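PDB 1RVK: isomerase/lactonizing enzyme from Agrobacterium tumefaciens, which is of unknown function but belongs to the magnesium-dependent enolase superfamily, whose members typically abstract a proton alpha to a carboxylate, and probably acts likewise. Local coordinates for residues G126-Y134 with M353-V361; H343-D351 with R364-F375. All coordinates share one frame; numbering follows the deposited sequence.

How the interactions relate
Interaction 1 lies deeper in the fold. It joins the short strand 358-360 to the barrel strand 130-137. Its direct hydrogen bonds across the segments all join backbone atoms, with packing round Phe358 beside them. Interaction 2 is a surface contact between the loop 343-351 and the C-terminal run 364-375. Charged and hydroxyl side chains, with several waters, do more of the work there. The four segments alternate along the chain, with 353-361 following 343-351 and preceding 364-375. The two contacts meet where Val359 CG1 packs on Asp351 CB, 3.8 Å apart. Interaction 1 holds strand 358-360 on the barrel, while interaction 2 lies against the sheet of strands 3-15, 30-42 and 47-52.

Interaction 1 (G126-Y134 with M353-V361); sequences GYRDKVLAY and MDRDGFVHV
Phe358 is clasped between Lys130 and Leu132 on an antiparallel beta ladder. The ladder adds the short strand 358-360 to the enolase-superfamily TIM-type barrel, on strand 130-137, which also pairs in parallel with 167-171 and 328-333. Leu132 CD2 sits over the centre of one ring face, 3.5 Å from the Phe358 centroid, in a CH-pi contact. The opposite face takes Lys130: its CE lies toward the rim, and NZ forms a cation-pi contact 4.3 Å from the Phe358 centroid, 6° off the ring normal. Lys130 CG stands between its own N and carbonyl carbon (chi1 70°), and the chain then runs extended across the ring. Lys130 CB lies over one face of the His360 ring, toward its rim, in a CH-pi contact.

Val131 and Val359 form the hydrogen-bonded pair. Val359 N gives a 2.8 Å bond to Val131 O, and Val131 N returns one to Val359 O. Val361 N to Asp129 O and Ala133 N to Gly357 O extend the ladder both ways. On the other side of the sheet, Ala133 CB meets Val359 CG2 at 3.7 Å. Val131 and Val359 also pack on helix 313-321.

A type I turn, Asp354 to Gly357, leads into the strand. Asp354 OD1 accepts from Asp356 N, an Asx turn, and from Phe358 N, at opposite faces of the carboxylate. A water links Lys130 NZ to Asp354 OD2, 2.8 Å from each.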
loop_
_atom_site.group_PDB
_atom_site.type_symbol
_atom_site.label_atom_id
_atom_site.label_comp_id
_atom_site.label_asym_id
_atom_site.label_seq_id
_atom_site.Cartn_x
_atom_site.Cartn_y
_atom_site.Cartn_z
ATOM N N GLY A 126 -18.661 7.809 -4.538
ATOM C CA GLY A 126 -17.535 8.713 -4.400
ATOM C C GLY A 126 -17.589 9.802 -3.351
ATOM O O GLY A 126 -18.659 10.315 -3.017
ATOM N N TYR A 127 -16.421 10.136 -2.811
ATOM C CA TYR A 127 -16.322 11.212 -1.836
ATOM C C TYR A 127 -15.490 12.344 -2.433
ATOM O O TYR A 127 -15.844 13.512 -2.302
ATOM C CB TYR A 127 -15.662 10.752 -0.530
ATOM C CG TYR A 127 -15.498 11.904 0.439
ATOM C CD1 TYR A 127 -16.611 12.501 1.028
ATOM C CD2 TYR A 127 -14.240 12.449 0.707
ATOM C CE1 TYR A 127 -16.482 13.619 1.851
ATOM C CE2 TYR A 127 -14.100 13.568 1.531
ATOM C CZ TYR A 127 -15.225 14.147 2.095
ATOM O OH TYR A 127 -15.107 15.269 2.883
ATOM N N ARG A 128 -14.387 11.995 -3.093
ATOM C CA ARG A 128 -13.507 12.997 -3.699
ATOM C C ARG A 128 -12.845 12.515 -4.995
ATOM O O ARG A 128 -12.456 11.351 -5.109
ATOM C CB ARG A 128 -12.427 13.410 -2.691
ATOM C CG ARG A 128 -11.687 12.223 -2.088
ATOM C CD ARG A 128 -10.818 12.609 -0.905
ATOM N NE ARG A 128 -10.529 11.431 -0.090
ATOM C CZ ARG A 128 -9.819 11.441 1.033
ATOM N NH1 ARG A 128 -9.302 12.574 1.493
ATOM N NH2 ARG A 128 -9.650 10.315 1.711
ATOM N N ASP A 129 -12.707 13.419 -5.964
ATOM C CA ASP A 129 -12.100 13.085 -7.248
ATOM C C ASP A 129 -10.596 13.302 -7.248
ATOM O O ASP A 129 -9.889 12.827 -8.137
ATOM C CB ASP A 129 -12.734 13.911 -8.366
ATOM C CG ASP A 129 -14.231 13.721 -8.441
ATOM O OD1 ASP A 129 -14.676 12.556 -8.527
ATOM O OD2 ASP A 129 -14.960 14.733 -8.415
ATOM N N LYS A 130 -10.113 14.041 -6.254
ATOM C CA LYS A 130 -8.687 14.292 -6.116
ATOM C C LYS A 130 -8.372 14.230 -4.634
ATOM O O LYS A 130 -9.247 14.447 -3.800
ATOM C CB LYS A 130 -8.301 15.659 -6.694
ATOM C CG LYS A 130 -8.785 16.860 -5.902
ATOM C CD LYS A 130 -8.220 18.145 -6.500
ATOM C CE LYS A 130 -8.610 19.368 -5.682
ATOM N NZ LYS A 130 -8.071 20.621 -6.277
ATOM N N VAL A 131 -7.128 13.912 -4.303
ATOM C CA VAL A 131 -6.737 13.813 -2.907
ATOM C C VAL A 131 -5.257 14.099 -2.736
ATOM O O VAL A 131 -4.445 13.768 -3.604
ATOM C CB VAL A 131 -7.039 12.404 -2.341
ATOM C CG1 VAL A 131 -6.242 11.352 -3.096
ATOM C CG2 VAL A 131 -6.713 12.358 -0.854
ATOM N N LEU A 132 -4.915 14.721 -1.615
ATOM C CA LEU A 132 -3.529 15.034 -1.318
ATOM C C LEU A 132 -2.756 13.733 -1.157
ATOM O O LEU A 132 -3.276 12.751 -0.628
ATOM C CB LEU A 132 -3.417 15.832 -0.017
ATOM C CG LEU A 132 -3.927 17.273 -0.001
ATOM C CD1 LEU A 132 -3.859 17.807 1.420
ATOM C CD2 LEU A 132 -3.087 18.135 -0.934
ATOM N N ALA A 133 -1.511 13.736 -1.615
ATOM C CA ALA A 133 -0.662 12.563 -1.494
ATOM C C ALA A 133 0.620 12.961 -0.782
ATOM O O ALA A 133 1.066 14.105 -0.896
ATOM C CB ALA A 133 -0.333 12.010 -2.879
ATOM N N TYR A 134 1.195 12.040 -0.015
ATOM C CA TYR A 134 2.462 12.338 0.632
ATOM C C TYR A 134 3.516 11.540 -0.115
ATOM O O TYR A 134 3.224 10.473 -0.656
ATOM C CB TYR A 134 2.451 11.996 2.138
ATOM C CG TYR A 134 2.248 10.541 2.549
ATOM C CD1 TYR A 134 3.289 9.611 2.483
ATOM C CD2 TYR A 134 1.032 10.123 3.083
ATOM C CE1 TYR A 134 3.119 8.296 2.952
ATOM C CE2 TYR A 134 0.852 8.828 3.549
ATOM C CZ TYR A 134 1.891 7.920 3.487
ATOM O OH TYR A 134 1.696 6.648 3.978
HETATM N N MSE A 353 -0.230 13.283 -10.441
HETATM C CA MSE A 353 -0.310 14.300 -9.399
HETATM C C MSE A 353 0.006 15.689 -9.954
HETATM O O MSE A 353 0.999 15.865 -10.669
HETATM C CB MSE A 353 0.659 13.963 -8.260
HETATM C CG MSE A 353 0.510 14.874 -7.046
HETATM SE SE MSE A 353 1.716 14.444 -5.603
HETATM C CE MSE A 353 3.304 15.330 -6.287
ATOM N N ASP A 354 -0.830 16.677 -9.634
ATOM C CA ASP A 354 -0.569 18.026 -10.125
ATOM C C ASP A 354 0.539 18.708 -9.331
ATOM O O ASP A 354 1.110 18.124 -8.405
ATOM C CB ASP A 354 -1.844 18.895 -10.138
ATOM C CG ASP A 354 -2.453 19.104 -8.759
ATOM O OD1 ASP A 354 -1.709 19.195 -7.762
ATOM O OD2 ASP A 354 -3.697 19.207 -8.683
ATOM N N ARG A 355 0.849 19.946 -9.705
ATOM C CA ARG A 355 1.911 20.700 -9.055
ATOM C C ARG A 355 1.562 21.174 -7.652
ATOM O O ARG A 355 2.411 21.734 -6.958
ATOM C CB ARG A 355 2.294 21.905 -9.920
ATOM C CG ARG A 355 2.709 21.542 -11.337
ATOM C CD ARG A 355 3.970 20.700 -11.339
ATOM N NE ARG A 355 5.098 21.413 -10.748
ATOM C CZ ARG A 355 6.320 20.908 -10.627
ATOM N NH1 ARG A 355 6.578 19.680 -11.058
ATOM N NH2 ARG A 355 7.285 21.630 -10.072
ATOM N N ASP A 356 0.316 20.955 -7.236
ATOM C CA ASP A 356 -0.129 21.367 -5.909
ATOM C C ASP A 356 -0.168 20.202 -4.920
ATOM O O ASP A 356 -0.547 20.374 -3.761
ATOM C CB ASP A 356 -1.510 22.023 -6.001
ATOM C CG ASP A 356 -1.460 23.398 -6.644
ATOM O OD1 ASP A 356 -2.508 23.867 -7.138
ATOM O OD2 ASP A 356 -0.375 24.018 -6.646
ATOM N N GLY A 357 0.222 19.017 -5.379
ATOM C CA GLY A 357 0.238 17.859 -4.500
ATOM C C GLY A 357 -1.033 17.026 -4.481
ATOM O O GLY A 357 -1.206 16.187 -3.596
ATOM N N PHE A 358 -1.926 17.254 -5.438
ATOM C CA PHE A 358 -3.163 16.485 -5.504
ATOM C C PHE A 358 -3.113 15.422 -6.594
ATOM O O PHE A 358 -2.774 15.715 -7.741
ATOM C CB PHE A 358 -4.370 17.387 -5.791
ATOM C CG PHE A 358 -4.834 18.191 -4.611
ATOM C CD1 PHE A 358 -4.318 19.457 -4.369
ATOM C CD2 PHE A 358 -5.800 17.682 -3.746
ATOM C CE1 PHE A 358 -4.754 20.210 -3.285
ATOM C CE2 PHE A 358 -6.245 18.430 -2.655
ATOM C CZ PHE A 358 -5.719 19.696 -2.428
ATOM N N VAL A 359 -3.444 14.187 -6.228
ATOM C CA VAL A 359 -3.504 13.097 -7.194
ATOM C C VAL A 359 -4.940 13.102 -7.716
ATOM O O VAL A 359 -5.885 13.211 -6.934
ATOM C CB VAL A 359 -3.204 11.726 -6.534
ATOM C CG1 VAL A 359 -3.692 10.590 -7.432
ATOM C CG2 VAL A 359 -1.703 11.588 -6.295
ATOM N N HIS A 360 -5.102 13.011 -9.032
ATOM C CA HIS A 360 -6.428 13.007 -9.642
ATOM C C HIS A 360 -6.798 11.612 -10.115
ATOM O O HIS A 360 -6.107 11.032 -10.949
ATOM C CB HIS A 360 -6.475 13.974 -10.828
ATOM C CG HIS A 360 -6.397 15.414 -10.433
ATOM N ND1 HIS A 360 -5.242 15.994 -9.952
ATOM C CD2 HIS A 360 -7.341 16.384 -10.416
ATOM C CE1 HIS A 360 -5.480 17.260 -9.657
ATOM N NE2 HIS A 360 -6.745 17.521 -9.929
ATOM N N VAL A 361 -7.887 11.072 -9.577
ATOM C CA VAL A 361 -8.319 9.737 -9.961
ATOM C C VAL A 361 -8.721 9.736 -11.432
ATOM O O VAL A 361 -9.579 10.514 -11.852
ATOM C CB VAL A 361 -9.523 9.258 -9.126
ATOM C CG1 VAL A 361 -9.770 7.772 -9.385
ATOM C CG2 VAL A 361 -9.272 9.520 -7.644
HETATM O O HOH W 1 -10.161 13.073 -11.029
HETATM O O HOH W 2 -5.459 20.950 -7.368
HETATM O O HOH W 3 0.375 16.684 -1.109
#

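Interaction 2 (H343-D351 with R364-F375); sequences HDYLKSLSD and RPGLGEDIDFTF
Phe375 lays one ring face under Asp344 O, while its CZ comes 3.3 Å from Asp344 OD2. The carboxylate and ring planes are 38° apart. Phe375 CG lies opposite its own N (chi1 173°), which turns the ring toward the loop. The Asp344 carboxylate is held by Thr13 and Thr14.

Two backbone bonds flank the single bridge between Leu346 and Ile371: Asp372 N to Tyr345 O, 2.9 Å, and Lys347 N to Asp370 O, 2.7 Å. Ser348 OG donates to the anti lone pair of Asp370 OD1, 2.9 Å away. Lys347 NZ makes a long salt bridge to Asp372 OD1 at 3.9 Å. That oxygen also accepts from Phe375 N, so Asp372 N-caps the last helix.

The NE and NH2 edge of Arg364 grips Gly368 O, NH2 almost head-on and NE from above the carbonyl plane. NH2 also donates to Leu349 O at 3.2 Å, with that oxygen 3° from the guanidinium plane.

Here the chain leaves the barrel for the N-terminal sheet, consistent with the enolase superfamily's capping domain. Ile371 packs on strands 30-42 and 47-52, Tyr345 meets Phe11 and Phe51, and Ser350 and Glu369 touch Ala313 of helix 313-321.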
loop_
_atom_site.group_PDB
_atom_site.type_symbol
_atom_site.label_atom_id
_atom_site.label_comp_id
_atom_site.label_asym_id
_atom_site.label_seq_id
_atom_site.Cartn_x
_atom_site.Cartn_y
_atom_site.Cartn_z
ATOM N N HIS A 343 4.980 2.575 -15.266
ATOM C CA HIS A 343 5.387 1.195 -15.524
ATOM C C HIS A 343 5.306 0.920 -17.018
ATOM O O HIS A 343 4.450 1.477 -17.699
ATOM C CB HIS A 343 4.450 0.240 -14.788
ATOM C CG HIS A 343 4.444 0.426 -13.303
ATOM N ND1 HIS A 343 5.438 -0.069 -12.488
ATOM C CD2 HIS A 343 3.581 1.082 -12.490
ATOM C CE1 HIS A 343 5.188 0.273 -11.236
ATOM N NE2 HIS A 343 4.067 0.972 -11.210
ATOM N N ASP A 344 6.175 0.054 -17.528
ATOM C CA ASP A 344 6.152 -0.243 -18.955
ATOM C C ASP A 344 4.907 -0.995 -19.418
ATOM O O ASP A 344 4.564 -0.957 -20.603
ATOM C CB ASP A 344 7.423 -1.001 -19.386
ATOM C CG ASP A 344 7.736 -2.210 -18.514
ATOM O OD1 ASP A 344 6.877 -2.634 -17.710
ATOM O OD2 ASP A 344 8.861 -2.745 -18.648
ATOM N N TYR A 345 4.213 -1.661 -18.498
ATOM C CA TYR A 345 3.014 -2.409 -18.868
ATOM C C TYR A 345 1.715 -1.612 -18.728
ATOM O O TYR A 345 0.621 -2.147 -18.915
ATOM C CB TYR A 345 2.938 -3.722 -18.066
ATOM C CG TYR A 345 2.907 -3.562 -16.559
ATOM C CD1 TYR A 345 1.702 -3.390 -15.882
ATOM C CD2 TYR A 345 4.085 -3.585 -15.812
ATOM C CE1 TYR A 345 1.666 -3.246 -14.495
ATOM C CE2 TYR A 345 4.064 -3.442 -14.421
ATOM C CZ TYR A 345 2.850 -3.273 -13.771
ATOM O OH TYR A 345 2.820 -3.133 -12.399
ATOM N N LEU A 346 1.849 -0.327 -18.414
ATOM C CA LEU A 346 0.710 0.574 -18.264
ATOM C C LEU A 346 0.925 1.756 -19.212
ATOM O O LEU A 346 1.998 2.353 -19.221
ATOM C CB LEU A 346 0.619 1.065 -16.813
ATOM C CG LEU A 346 -0.489 0.498 -15.916
ATOM C CD1 LEU A 346 -0.728 -0.968 -16.203
ATOM C CD2 LEU A 346 -0.111 0.720 -14.456
ATOM N N LYS A 347 -0.085 2.090 -20.005
ATOM C CA LYS A 347 0.032 3.188 -20.964
ATOM C C LYS A 347 0.017 4.576 -20.327
ATOM O O LYS A 347 0.580 5.522 -20.878
ATOM C CB LYS A 347 -1.089 3.106 -22.006
ATOM C CG LYS A 347 -1.093 1.835 -22.845
ATOM C CD LYS A 347 -2.145 1.932 -23.947
ATOM C CE LYS A 347 -2.169 0.698 -24.827
ATOM N NZ LYS A 347 -2.588 -0.506 -24.070
ATOM N N SER A 348 -0.636 4.694 -19.174
ATOM C CA SER A 348 -0.736 5.970 -18.464
ATOM C C SER A 348 -0.643 5.697 -16.971
ATOM O O SER A 348 -0.798 4.556 -16.541
ATOM C CB SER A 348 -2.081 6.643 -18.759
ATOM O OG SER A 348 -2.282 6.821 -20.150
ATOM N N LEU A 349 -0.401 6.744 -16.188
ATOM C CA LEU A 349 -0.304 6.600 -14.739
ATOM C C LEU A 349 -1.680 6.440 -14.115
ATOM O O LEU A 349 -2.654 7.045 -14.560
ATOM C CB LEU A 349 0.363 7.825 -14.107
ATOM C CG LEU A 349 1.847 8.098 -14.362
ATOM C CD1 LEU A 349 2.676 6.975 -13.772
ATOM C CD2 LEU A 349 2.102 8.241 -15.854
ATOM N N SER A 350 -1.756 5.621 -13.076
ATOM C CA SER A 350 -3.012 5.420 -12.377
ATOM C C SER A 350 -3.177 6.534 -11.354
ATOM O O SER A 350 -4.291 6.810 -10.907
ATOM C CB SER A 350 -3.023 4.073 -11.646
ATOM O OG SER A 350 -2.995 2.988 -12.554
ATOM N N ASP A 351 -2.069 7.184 -11.004
ATOM C CA ASP A 351 -2.098 8.234 -9.989
ATOM C C ASP A 351 -1.345 9.519 -10.329
ATOM O O ASP A 351 -0.402 9.900 -9.632
ATOM C CB ASP A 351 -1.562 7.669 -8.671
ATOM C CG ASP A 351 -0.154 7.108 -8.802
ATOM O OD1 ASP A 351 0.363 7.035 -9.939
ATOM O OD2 ASP A 351 0.438 6.736 -7.768
ATOM N N ARG A 364 -11.527 6.608 -15.773
ATOM C CA ARG A 364 -11.542 5.395 -16.581
ATOM C C ARG A 364 -12.309 4.333 -15.800
ATOM O O ARG A 364 -12.308 4.342 -14.570
ATOM C CB ARG A 364 -10.109 4.925 -16.867
ATOM C CG ARG A 364 -9.246 5.953 -17.604
ATOM C CD ARG A 364 -7.980 5.325 -18.186
ATOM N NE ARG A 364 -6.961 5.022 -17.183
ATOM C CZ ARG A 364 -5.977 5.848 -16.836
ATOM N NH1 ARG A 364 -5.868 7.040 -17.410
ATOM N NH2 ARG A 364 -5.093 5.480 -15.920
ATOM N N PRO A 365 -12.981 3.407 -16.503
ATOM C CA PRO A 365 -13.763 2.337 -15.869
ATOM C C PRO A 365 -12.977 1.327 -15.033
ATOM O O PRO A 365 -11.795 1.077 -15.277
ATOM C CB PRO A 365 -14.478 1.687 -17.054
ATOM C CG PRO A 365 -13.507 1.876 -18.171
ATOM C CD PRO A 365 -13.046 3.304 -17.971
ATOM N N GLY A 366 -13.656 0.739 -14.051
ATOM C CA GLY A 366 -13.012 -0.228 -13.181
ATOM C C GLY A 366 -11.960 0.452 -12.328
ATOM O O GLY A 366 -12.177 1.566 -11.837
ATOM N N LEU A 367 -10.825 -0.213 -12.140
ATOM C CA LEU A 367 -9.734 0.353 -11.352
ATOM C C LEU A 367 -9.019 1.427 -12.162
ATOM O O LEU A 367 -8.176 2.159 -11.643
ATOM C CB LEU A 367 -8.747 -0.739 -10.941
ATOM C CG LEU A 367 -9.291 -1.766 -9.944
ATOM C CD1 LEU A 367 -8.310 -2.918 -9.805
ATOM C CD2 LEU A 367 -9.537 -1.092 -8.600
ATOM N N GLY A 368 -9.364 1.518 -13.443
ATOM C CA GLY A 368 -8.771 2.533 -14.293
ATOM C C GLY A 368 -7.325 2.326 -14.693
ATOM O O GLY A 368 -6.658 3.274 -15.111
ATOM N N GLU A 369 -6.821 1.106 -14.567
ATOM C CA GLU A 369 -5.445 0.849 -14.960
ATOM C C GLU A 369 -5.428 0.739 -16.487
ATOM O O GLU A 369 -6.117 -0.098 -17.073
ATOM C CB GLU A 369 -4.924 -0.423 -14.277
ATOM C CG GLU A 369 -4.969 -0.319 -12.745
ATOM C CD GLU A 369 -4.275 -1.462 -12.018
ATOM O OE1 GLU A 369 -4.575 -2.635 -12.308
ATOM O OE2 GLU A 369 -3.432 -1.185 -11.136
ATOM N N ASP A 370 -4.661 1.622 -17.118
ATOM C CA ASP A 370 -4.541 1.685 -18.578
ATOM C C ASP A 370 -3.552 0.609 -19.021
ATOM O O ASP A 370 -2.390 0.892 -19.317
ATOM C CB ASP A 370 -4.039 3.078 -18.975
ATOM C CG ASP A 370 -4.318 3.419 -20.428
ATOM O OD1 ASP A 370 -3.950 4.536 -20.848
ATOM O OD2 ASP A 370 -4.904 2.580 -21.144
ATOM N N ILE A 371 -4.034 -0.628 -19.071
ATOM C CA ILE A 371 -3.206 -1.778 -19.405
ATOM C C ILE A 371 -2.731 -1.900 -20.849
ATOM O O ILE A 371 -3.521 -1.823 -21.789
ATOM C CB ILE A 371 -3.937 -3.077 -19.011
ATOM C CG1 ILE A 371 -4.381 -2.980 -17.547
ATOM C CG2 ILE A 371 -3.020 -4.277 -19.207
ATOM C CD1 ILE A 371 -5.257 -4.119 -17.085
ATOM N N ASP A 372 -1.425 -2.093 -21.011
ATOM C CA ASP A 372 -0.834 -2.261 -22.334
ATOM C C ASP A 372 -0.801 -3.767 -22.575
ATOM O O ASP A 372 0.212 -4.420 -22.326
ATOM C CB ASP A 372 0.591 -1.700 -22.365
ATOM C CG ASP A 372 1.155 -1.599 -23.779
ATOM O OD1 ASP A 372 0.732 -2.382 -24.656
ATOM O OD2 ASP A 372 2.035 -0.742 -24.011
ATOM N N PHE A 373 -1.917 -4.316 -23.044
ATOM C CA PHE A 373 -2.010 -5.752 -23.291
ATOM C C PHE A 373 -1.008 -6.247 -24.329
ATOM O O PHE A 373 -0.537 -7.384 -24.254
ATOM C CB PHE A 373 -3.430 -6.127 -23.720
ATOM C CG PHE A 373 -4.464 -5.874 -22.661
ATOM C CD1 PHE A 373 -5.156 -4.667 -22.618
ATOM C CD2 PHE A 373 -4.725 -6.831 -21.686
ATOM C CE1 PHE A 373 -6.092 -4.416 -21.619
ATOM C CE2 PHE A 373 -5.660 -6.590 -20.680
ATOM C CZ PHE A 373 -6.344 -5.378 -20.647
ATOM N N THR A 374 -0.680 -5.392 -25.292
ATOM C CA THR A 374 0.276 -5.759 -26.330
ATOM C C THR A 374 1.660 -5.977 -25.728
ATOM O O THR A 374 2.352 -6.930 -26.082
ATOM C CB THR A 374 0.362 -4.671 -27.416
ATOM O OG1 THR A 374 -0.917 -4.531 -28.046
ATOM C CG2 THR A 374 1.400 -5.043 -28.461
ATOM N N PHE A 375 2.061 -5.096 -24.815
ATOM C CA PHE A 375 3.363 -5.226 -24.170
ATOM C C PHE A 375 3.422 -6.522 -23.368
ATOM O O PHE A 375 4.413 -7.255 -23.415
ATOM C CB PHE A 375 3.628 -4.030 -23.246
ATOM C CG PHE A 375 4.877 -4.170 -22.416
ATOM C CD1 PHE A 375 4.861 -4.881 -21.221
ATOM C CD2 PHE A 375 6.080 -3.622 -22.851
ATOM C CE1 PHE A 375 6.027 -5.049 -20.472
ATOM C CE2 PHE A 375 7.251 -3.784 -22.110
ATOM C CZ PHE A 375 7.225 -4.498 -20.917
HETATM O O HOH W 4 2.855 1.131 -22.132
HETATM O O HOH W 5 -3.174 -2.777 -25.709
HETATM O O HOH W 6 -3.012 3.194 -15.337
HETATM O O HOH W 7 -3.526 8.818 -16.338
HETATM O O HOH W 8 -2.367 1.080 -10.667
HETATM O O HOH W 9 -6.578 4.609 -10.561
#